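Local coordinates for putative CRISPR-associated endoribonuclease-like protein Cas6 (Pyrococcus furiosus, PDB 3UFC) that binds CRISPR RNA and, as a Cas6-family protein of the antiviral CRISPR system, is a putative endoribonuclease, at residues V135-K140 / L146-L151; D160-V165 / K181-E186. All coordinates share one frame; numbering follows the deposited sequence.

Contact 1 of 2, residues V135-K140 / L146-L151; sequences VVRTVK and LKHWDL
Thr138 and Trp149 form the central hydrogen-bonded pair of a two-stranded antiparallel beta hairpin, strands 136-142 and 145-151, inserted between strand 125-130 and helix 158-174 of the ferredoxin-like C-terminal domain. The strands are noticeably twisted, their directions 141° apart over these segments. Thr138 N donates a hydrogen bond to Trp149 O at 2.9 Å and Thr138 O accepts one from Trp149 N at 2.8 Å; Lys140 and Lys147 repeat this reciprocal pairing nearer the turn. Arg137 faces Asp150 and Val139 faces His148 in the intervening non-hydrogen-bonded pairs.

The face carrying Arg137, His148 and Asp150 holds the polar contacts. The Arg137 chain bends at chi2 (128°) and again at chi3, which brings its guanidinium between two residues of the partner strand. NH2 reaches the edge of the imidazole and donates to His148 ND1 at 2.7 Å, lying in the ring plane although the guanidinium stands nearly perpendicular to the ring; the bond is bent, 132° at the hydrogen. His148 CB covers one guanidinium face, and Arg137 NH1 forms a salt bridge with Asp150, whose modelled carboxylate position is less certain. Asp150 OD1 also bonds to Arg203 N.

On the opposite face, the aliphatic part of Lys140 lies across the indole, with CD placed over the five-membered ring of Trp149 in a CH-pi contact. Further along, Leu151 CD1 meets Thr138 CG2 at 3.9 Å. Where the hairpin leaves the body of the domain, a water accepts from Val136 N at 3.0 Å and lies 2.8 Å from Leu151 O.

Contact 2 of 2, residues D160-V165 / K181-E186; sequences DRLRKV and KDFRIE
Arg163 and Phe183 meet through two complementary torsions: Arg163 CG stands beside its backbone N (chi1 -72°) and the chain then runs extended to NE, whereas Phe183 CG sits between its own backbone N and carbonyl carbon (chi1 74°), turning the ring back to the helix. The two side chains consequently run antiparallel alongside one another. Arg163 CG passes over the ring while the guanidinium arrives at the phenylalanine's backbone. Helix 158-174, the first helix of the ferredoxin-like C-terminal domain, is thereby packed on the start of strand 183-197, an edge strand of its antiparallel sheet.

Arg163 NE and NH2 both converge on Phe183 O, each 2.9 Å from that oxygen. The NE donor lies close to the extension of the carbonyl bond (172°), while NH2 comes in tilted from the carbonyl plane; the oxygen itself is near the guanidinium plane. Asp160, one helical turn earlier, adds a weak salt bridge from its OD1 to Arg163 NH1 at 3.2 Å.

Beside these hydrogen bonds, Arg163 CG covers one face of the Phe183 ring, 4.1 Å from its centroid, in a CH-pi contact. Leu162 approaches the ring at its edge, CG to Phe183 CZ 4.0 Å. Leu159 of the same helix also touches Phe183, and Tyr211 of strand 200-213 meets its ring.

Arg163 thus engages Phe183 twice, with CG on the ring face and two N-H groups on the backbone carbonyl. These two hydrogen bonds to one oxygen hold the guanidinium's rotation and would be expected to polarise the carbonyl.

In the fold
Helix 158-174 ties the two contacts together. It is the next element after strand 145-151, and its Arg161 packs against Val136, Thr138 and Leu151 of contact 1, while Arg163 turns to strand 183-197 in contact 2 and Leu162 touches both Val136 and Phe183. The centres lie about 16 Å apart, each about 18 Å from the centre of the chain, and both contacts are only partly buried. Contact 1 is a local ladder of backbone bonds in a hairpin, with its buried end at Val136 and Leu151 and exposed side chains farther out. Contact 2 joins helix to sheet through side chains, buried at Leu162 and Phe183 beneath a more exposed arginine.

Contact 1 of 2, residues V135-K140 / L146-L151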
ATOM      1  N   VAL A 135      -4.123   5.295  -5.235  1.00 21.63           N
ATOM      2  CA  VAL A 135      -5.001   6.434  -5.000  1.00 20.99           C
ATOM      3  C   VAL A 135      -4.363   7.725  -5.507  1.00 21.44           C
ATOM      4  O   VAL A 135      -3.228   8.048  -5.162  1.00 19.33           O
ATOM      5  CB  VAL A 135      -5.294   6.596  -3.489  1.00 22.07           C
ATOM      6  CG1 VAL A 135      -6.201   7.809  -3.252  1.00 22.69           C
ATOM      7  CG2 VAL A 135      -5.958   5.326  -2.947  1.00 19.52           C
ATOM      8  N   VAL A 136      -5.097   8.447  -6.347  1.00 22.00           N
ATOM      9  CA  VAL A 136      -4.632   9.717  -6.891  1.00 22.04           C
ATOM     10  C   VAL A 136      -5.829  10.651  -6.838  1.00 26.08           C
ATOM     11  O   VAL A 136      -6.868  10.377  -7.443  1.00 24.12           O
ATOM     12  CB  VAL A 136      -4.164   9.585  -8.357  1.00 22.70           C
ATOM     13  CG1 VAL A 136      -3.710  10.947  -8.875  1.00 20.16           C
ATOM     14  CG2 VAL A 136      -3.014   8.569  -8.458  1.00 19.44           C
ATOM     15  N   ARG A 137      -5.686  11.756  -6.117  1.00 28.62           N
ATOM     16  CA  ARG A 137      -6.796  12.684  -5.968  1.00 33.42           C
ATOM     17  C   ARG A 137      -6.524  14.110  -6.419  1.00 34.74           C
ATOM     18  O   ARG A 137      -5.383  14.509  -6.650  1.00 33.08           O
ATOM     19  CB  ARG A 137      -7.241  12.703  -4.505  1.00 34.96           C
ATOM     20  CG  ARG A 137      -7.553  11.328  -3.955  1.00 38.86           C
ATOM     21  CD  ARG A 137      -6.811  11.078  -2.659  1.00 43.23           C
ATOM     22  NE  ARG A 137      -7.408  11.752  -1.512  1.00 44.55           N
ATOM     23  CZ  ARG A 137      -8.568  11.410  -0.962  1.00 47.96           C
ATOM     24  NH1 ARG A 137      -9.270  10.401  -1.453  1.00 49.19           N
ATOM     25  NH2 ARG A 137      -9.020  12.064   0.098  1.00 48.19           N
ATOM     26  N   THR A 138      -7.608  14.867  -6.544  1.00 36.70           N
ATOM     27  CA  THR A 138      -7.550  16.264  -6.927  1.00 40.10           C
ATOM     28  C   THR A 138      -8.641  16.959  -6.116  1.00 43.34           C
ATOM     29  O   THR A 138      -9.412  16.298  -5.420  1.00 42.25           O
ATOM     30  CB  THR A 138      -7.803  16.452  -8.438  1.00 39.10           C
ATOM     31  OG1 THR A 138      -7.647  17.834  -8.778  1.00 41.44           O
ATOM     32  CG2 THR A 138      -9.195  15.993  -8.816  1.00 37.69           C
ATOM     33  N   VAL A 139      -8.703  18.281  -6.190  1.00 47.89           N
ATOM     34  CA  VAL A 139      -9.706  19.026  -5.439  1.00 53.43           C
ATOM     35  C   VAL A 139     -10.847  19.520  -6.320  1.00 57.27           C
ATOM     36  O   VAL A 139     -10.618  20.180  -7.332  1.00 57.94           O
ATOM     37  CB  VAL A 139      -9.071  20.241  -4.724  1.00 53.14           C
ATOM     38  CG1 VAL A 139     -10.149  21.082  -4.062  1.00 54.30           C
ATOM     39  CG2 VAL A 139      -8.072  19.764  -3.684  1.00 53.34           C
ATOM     40  N   LYS A 140     -12.075  19.191  -5.927  1.00 62.50           N
ATOM     41  CA  LYS A 140     -13.266  19.616  -6.655  1.00 68.61           C
ATOM     42  C   LYS A 140     -14.278  20.268  -5.711  1.00 72.59           C
ATOM     43  O   LYS A 140     -14.265  20.025  -4.503  1.00 72.59           O
ATOM     44  CB  LYS A 140     -13.916  18.433  -7.379  1.00 69.51           C
ATOM     45  CG  LYS A 140     -13.245  18.063  -8.697  1.00 71.12           C
ATOM     46  CD  LYS A 140     -14.029  16.979  -9.428  1.00 71.73           C
ATOM     47  CE  LYS A 140     -13.459  16.706 -10.815  1.00 72.39           C
ATOM     48  NZ  LYS A 140     -12.065  16.183 -10.779  1.00 72.34           N
ATOM     49  N   LEU A 146     -13.855  22.357   0.311  1.00 76.60           N
ATOM     50  CA  LEU A 146     -13.144  21.633  -0.734  1.00 73.11           C
ATOM     51  C   LEU A 146     -13.201  20.145  -0.438  1.00 70.76           C
ATOM     52  O   LEU A 146     -12.776  19.700   0.629  1.00 70.78           O
ATOM     53  CB  LEU A 146     -11.680  22.073  -0.794  1.00 72.79           C
ATOM     54  CG  LEU A 146     -11.380  23.492  -1.273  1.00 73.32           C
ATOM     55  CD1 LEU A 146      -9.882  23.740  -1.186  1.00 72.86           C
ATOM     56  CD2 LEU A 146     -11.873  23.673  -2.702  1.00 73.19           C
ATOM     57  N   LYS A 147     -13.723  19.376  -1.384  1.00 67.71           N
ATOM     58  CA  LYS A 147     -13.818  17.938  -1.203  1.00 64.92           C
ATOM     59  C   LYS A 147     -12.832  17.239  -2.131  1.00 61.68           C
ATOM     60  O   LYS A 147     -12.638  17.654  -3.274  1.00 60.11           O
ATOM     61  CB  LYS A 147     -15.241  17.464  -1.500  1.00 66.97           C
ATOM     62  CG  LYS A 147     -15.606  16.139  -0.850  1.00 69.31           C
ATOM     63  CD  LYS A 147     -15.520  16.222   0.676  1.00 70.87           C
ATOM     64  CE  LYS A 147     -16.427  17.312   1.238  1.00 70.92           C
ATOM     65  NZ  LYS A 147     -17.857  17.103   0.865  1.00 72.12           N
ATOM     66  N   HIS A 148     -12.200  16.184  -1.630  1.00 57.73           N
ATOM     67  CA  HIS A 148     -11.246  15.438  -2.433  1.00 53.90           C
ATOM     68  C   HIS A 148     -11.980  14.592  -3.454  1.00 49.96           C
ATOM     69  O   HIS A 148     -13.042  14.038  -3.173  1.00 48.81           O
ATOM     70  CB  HIS A 148     -10.370  14.554  -1.543  1.00 57.02           C
ATOM     71  CG  HIS A 148      -9.319  15.313  -0.793  1.00 59.90           C
ATOM     72  ND1 HIS A 148      -8.491  14.721   0.137  1.00 62.28           N
ATOM     73  CD2 HIS A 148      -8.952  16.615  -0.847  1.00 61.24           C
ATOM     74  CE1 HIS A 148      -7.662  15.626   0.625  1.00 62.77           C
ATOM     75  NE2 HIS A 148      -7.920  16.784   0.044  1.00 62.46           N
ATOM     76  N   TRP A 149     -11.417  14.519  -4.652  1.00 44.53           N
ATOM     77  CA  TRP A 149     -12.006  13.742  -5.722  1.00 40.60           C
ATOM     78  C   TRP A 149     -10.994  12.697  -6.190  1.00 37.46           C
ATOM     79  O   TRP A 149      -9.905  13.038  -6.653  1.00 33.11           O
ATOM     80  CB  TRP A 149     -12.404  14.661  -6.877  1.00 42.47           C
ATOM     81  CG  TRP A 149     -13.217  13.970  -7.913  1.00 47.27           C
ATOM     82  CD1 TRP A 149     -12.760  13.360  -9.046  1.00 47.96           C
ATOM     83  CD2 TRP A 149     -14.632  13.754  -7.881  1.00 49.61           C
ATOM     84  NE1 TRP A 149     -13.804  12.773  -9.721  1.00 49.99           N
ATOM     85  CE2 TRP A 149     -14.965  12.998  -9.027  1.00 50.68           C
ATOM     86  CE3 TRP A 149     -15.651  14.122  -6.992  1.00 50.43           C
ATOM     87  CZ2 TRP A 149     -16.276  12.604  -9.309  1.00 51.80           C
ATOM     88  CZ3 TRP A 149     -16.957  13.728  -7.273  1.00 51.77           C
ATOM     89  CH2 TRP A 149     -17.256  12.976  -8.422  1.00 52.00           C
ATOM     90  N   ASP A 150     -11.363  11.427  -6.051  1.00 34.55           N
ATOM     91  CA  ASP A 150     -10.502  10.315  -6.443  1.00 34.03           C
ATOM     92  C   ASP A 150     -10.514  10.099  -7.949  1.00 31.76           C
ATOM     93  O   ASP A 150     -11.575   9.989  -8.572  1.00 31.61           O
ATOM     94  CB  ASP A 150     -10.945   9.043  -5.715  1.00 35.07           C
ATOM     95  CG  ASP A 150     -10.829   9.176  -4.209  1.00 38.29           C
ATOM     96  OD1 ASP A 150     -11.438   8.372  -3.473  1.00 38.74           O
ATOM     97  OD2 ASP A 150     -10.116  10.097  -3.761  1.00 40.35           O
ATOM     98  N   LEU A 151      -9.318  10.038  -8.525  1.00 28.15           N
ATOM     99  CA  LEU A 151      -9.154   9.860  -9.962  1.00 27.41           C
ATOM    100  C   LEU A 151      -8.732   8.443 -10.339  1.00 27.56           C
ATOM    101  O   LEU A 151      -8.211   7.697  -9.509  1.00 24.65           O
ATOM    102  CB  LEU A 151      -8.110  10.852 -10.481  1.00 26.89           C
ATOM    103  CG  LEU A 151      -8.417  12.332 -10.220  1.00 28.95           C
ATOM    104  CD1 LEU A 151      -7.188  13.173 -10.524  1.00 26.63           C
ATOM    105  CD2 LEU A 151      -9.608  12.773 -11.077  1.00 26.68           C
TER
HETATM  106  O   HOH W   1      -7.860   7.471  -6.722  1.00 21.90           O

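Contact 2 of 2, residues D160-V165 / K181-E186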
ATOM      1  N   ASP A 160      -0.995  13.808 -14.498  1.00 28.31           N
ATOM      2  CA  ASP A 160      -0.398  15.009 -13.921  1.00 29.09           C
ATOM      3  C   ASP A 160      -0.512  15.021 -12.404  1.00 26.89           C
ATOM      4  O   ASP A 160       0.410  15.455 -11.709  1.00 25.34           O
ATOM      5  CB  ASP A 160      -1.028  16.274 -14.506  1.00 33.22           C
ATOM      6  CG  ASP A 160      -0.551  16.553 -15.917  1.00 38.58           C
ATOM      7  OD1 ASP A 160       0.571  16.118 -16.257  1.00 39.03           O
ATOM      8  OD2 ASP A 160      -1.285  17.212 -16.679  1.00 41.58           O
ATOM      9  N   ARG A 161      -1.644  14.551 -11.889  1.00 24.41           N
ATOM     10  CA  ARG A 161      -1.829  14.488 -10.444  1.00 25.69           C
ATOM     11  C   ARG A 161      -0.848  13.471  -9.840  1.00 24.44           C
ATOM     12  O   ARG A 161      -0.214  13.741  -8.821  1.00 25.16           O
ATOM     13  CB  ARG A 161      -3.264  14.087 -10.109  1.00 27.90           C
ATOM     14  CG  ARG A 161      -4.294  15.186 -10.322  1.00 34.71           C
ATOM     15  CD  ARG A 161      -4.470  16.010  -9.060  1.00 40.32           C
ATOM     16  NE  ARG A 161      -3.623  17.193  -9.029  1.00 45.04           N
ATOM     17  CZ  ARG A 161      -3.417  17.929  -7.940  1.00 47.46           C
ATOM     18  NH1 ARG A 161      -3.990  17.590  -6.792  1.00 48.16           N
ATOM     19  NH2 ARG A 161      -2.658  19.015  -8.006  1.00 48.95           N
ATOM     20  N   LEU A 162      -0.722  12.306 -10.474  1.00 23.39           N
ATOM     21  CA  LEU A 162       0.191  11.280  -9.971  1.00 21.97           C
ATOM     22  C   LEU A 162       1.619  11.831  -9.981  1.00 23.45           C
ATOM     23  O   LEU A 162       2.367  11.660  -9.019  1.00 22.55           O
ATOM     24  CB  LEU A 162       0.107  10.010 -10.827  1.00 20.98           C
ATOM     25  CG  LEU A 162       1.060   8.866 -10.427  1.00 22.19           C
ATOM     26  CD1 LEU A 162       0.795   8.446  -8.982  1.00 20.21           C
ATOM     27  CD2 LEU A 162       0.876   7.684 -11.367  1.00 21.10           C
ATOM     28  N   ARG A 163       1.989  12.511 -11.065  1.00 23.48           N
ATOM     29  CA  ARG A 163       3.321  13.083 -11.166  1.00 24.74           C
ATOM     30  C   ARG A 163       3.607  14.043 -10.018  1.00 25.19           C
ATOM     31  O   ARG A 163       4.651  13.948  -9.376  1.00 24.61           O
ATOM     32  CB  ARG A 163       3.487  13.817 -12.493  1.00 26.41           C
ATOM     33  CG  ARG A 163       3.588  12.910 -13.697  1.00 27.63           C
ATOM     34  CD  ARG A 163       3.426  13.715 -14.980  1.00 31.62           C
ATOM     35  NE  ARG A 163       3.748  12.923 -16.161  1.00 34.04           N
ATOM     36  CZ  ARG A 163       3.522  13.316 -17.409  1.00 36.55           C
ATOM     37  NH1 ARG A 163       2.967  14.498 -17.641  1.00 37.98           N
ATOM     38  NH2 ARG A 163       3.849  12.527 -18.423  1.00 36.20           N
ATOM     39  N   LYS A 164       2.677  14.958  -9.750  1.00 23.94           N
ATOM     40  CA  LYS A 164       2.865  15.931  -8.677  1.00 25.42           C
ATOM     41  C   LYS A 164       2.968  15.262  -7.315  1.00 23.15           C
ATOM     42  O   LYS A 164       3.820  15.618  -6.501  1.00 23.26           O
ATOM     43  CB  LYS A 164       1.710  16.938  -8.637  1.00 29.15           C
ATOM     44  CG  LYS A 164       1.963  18.073  -7.658  1.00 35.88           C
ATOM     45  CD  LYS A 164       0.690  18.823  -7.290  1.00 42.33           C
ATOM     46  CE  LYS A 164      -0.188  17.978  -6.383  1.00 45.74           C
ATOM     47  NZ  LYS A 164      -1.282  18.778  -5.769  1.00 50.10           N
ATOM     48  N   VAL A 165       2.081  14.309  -7.062  1.00 22.19           N
ATOM     49  CA  VAL A 165       2.084  13.593  -5.798  1.00 22.89           C
ATOM     50  C   VAL A 165       3.433  12.906  -5.560  1.00 21.31           C
ATOM     51  O   VAL A 165       4.008  13.017  -4.480  1.00 21.39           O
ATOM     52  CB  VAL A 165       0.961  12.532  -5.759  1.00 24.13           C
ATOM     53  CG1 VAL A 165       1.158  11.594  -4.577  1.00 27.98           C
ATOM     54  CG2 VAL A 165      -0.387  13.224  -5.643  1.00 27.34           C
ATOM     55  N   LYS A 181      12.550  14.211 -13.050  1.00 34.10           N
ATOM     56  CA  LYS A 181      11.185  14.321 -12.550  1.00 34.85           C
ATOM     57  C   LYS A 181      10.111  13.867 -13.527  1.00 34.71           C
ATOM     58  O   LYS A 181       8.925  13.969 -13.224  1.00 35.55           O
ATOM     59  CB  LYS A 181      10.899  15.774 -12.164  1.00 35.71           C
ATOM     60  CG  LYS A 181      11.943  16.396 -11.252  1.00 38.64           C
ATOM     61  CD  LYS A 181      11.714  17.890 -11.088  1.00 41.23           C
ATOM     62  CE  LYS A 181      12.756  18.507 -10.167  1.00 42.64           C
ATOM     63  NZ  LYS A 181      14.149  18.236 -10.629  1.00 43.37           N
ATOM     64  N   ASP A 182      10.503  13.343 -14.680  1.00 33.61           N
ATOM     65  CA  ASP A 182       9.503  12.956 -15.670  1.00 33.70           C
ATOM     66  C   ASP A 182       9.246  11.469 -15.887  1.00 30.71           C
ATOM     67  O   ASP A 182      10.162  10.654 -15.858  1.00 29.75           O
ATOM     68  CB  ASP A 182       9.855  13.600 -17.013  1.00 38.63           C
ATOM     69  CG  ASP A 182      10.154  15.085 -16.885  1.00 43.11           C
ATOM     70  OD1 ASP A 182       9.286  15.834 -16.384  1.00 45.47           O
ATOM     71  OD2 ASP A 182      11.261  15.501 -17.283  1.00 47.83           O
ATOM     72  N   PHE A 183       7.979  11.135 -16.117  1.00 28.36           N
ATOM     73  CA  PHE A 183       7.577   9.760 -16.387  1.00 28.11           C
ATOM     74  C   PHE A 183       6.171   9.712 -16.957  1.00 28.46           C
ATOM     75  O   PHE A 183       5.406  10.665 -16.830  1.00 27.34           O
ATOM     76  CB  PHE A 183       7.654   8.900 -15.113  1.00 26.42           C
ATOM     77  CG  PHE A 183       6.553   9.166 -14.108  1.00 24.25           C
ATOM     78  CD1 PHE A 183       5.321   8.530 -14.216  1.00 23.37           C
ATOM     79  CD2 PHE A 183       6.771  10.016 -13.029  1.00 24.24           C
ATOM     80  CE1 PHE A 183       4.317   8.735 -13.255  1.00 25.34           C
ATOM     81  CE2 PHE A 183       5.774  10.229 -12.065  1.00 26.35           C
ATOM     82  CZ  PHE A 183       4.548   9.584 -12.181  1.00 23.50           C
ATOM     83  N   ARG A 184       5.844   8.598 -17.596  1.00 29.77           N
ATOM     84  CA  ARG A 184       4.522   8.394 -18.167  1.00 32.07           C
ATOM     85  C   ARG A 184       4.151   6.941 -17.903  1.00 31.96           C
ATOM     86  O   ARG A 184       4.999   6.137 -17.513  1.00 29.00           O
ATOM     87  CB  ARG A 184       4.526   8.670 -19.679  1.00 36.47           C
ATOM     88  CG  ARG A 184       5.449   7.767 -20.489  1.00 43.11           C
ATOM     89  CD  ARG A 184       5.224   7.937 -21.997  1.00 46.76           C
ATOM     90  NE  ARG A 184       6.191   7.179 -22.793  1.00 49.34           N
ATOM     91  CZ  ARG A 184       7.490   7.462 -22.863  1.00 51.15           C
ATOM     92  NH1 ARG A 184       7.987   8.491 -22.188  1.00 52.65           N
ATOM     93  NH2 ARG A 184       8.298   6.716 -23.606  1.00 53.18           N
ATOM     94  N   ILE A 185       2.885   6.604 -18.097  1.00 31.89           N
ATOM     95  CA  ILE A 185       2.439   5.236 -17.874  1.00 35.09           C
ATOM     96  C   ILE A 185       1.452   4.829 -18.946  1.00 36.01           C
ATOM     97  O   ILE A 185       0.792   5.675 -19.549  1.00 38.36           O
ATOM     98  CB  ILE A 185       1.721   5.069 -16.510  1.00 34.62           C
ATOM     99  CG1 ILE A 185       0.370   5.794 -16.540  1.00 33.98           C
ATOM    100  CG2 ILE A 185       2.593   5.610 -15.380  1.00 34.04           C
ATOM    101  CD1 ILE A 185      -0.562   5.384 -15.420  1.00 35.02           C
ATOM    102  N   GLU A 186       1.360   3.531 -19.193  1.00 36.84           N
ATOM    103  CA  GLU A 186       0.394   3.039 -20.155  1.00 38.60           C
ATOM    104  C   GLU A 186      -0.364   1.915 -19.467  1.00 37.93           C
ATOM    105  O   GLU A 186       0.225   0.936 -19.004  1.00 35.67           O
ATOM    106  CB  GLU A 186       1.070   2.563 -21.448  1.00 42.05           C
ATOM    107  CG  GLU A 186       1.917   1.318 -21.360  1.00 48.05           C
ATOM    108  CD  GLU A 186       2.468   0.915 -22.722  1.00 51.89           C
ATOM    109  OE1 GLU A 186       1.662   0.706 -23.653  1.00 54.52           O
ATOM    110  OE2 GLU A 186       3.702   0.808 -22.865  1.00 53.08           O
TER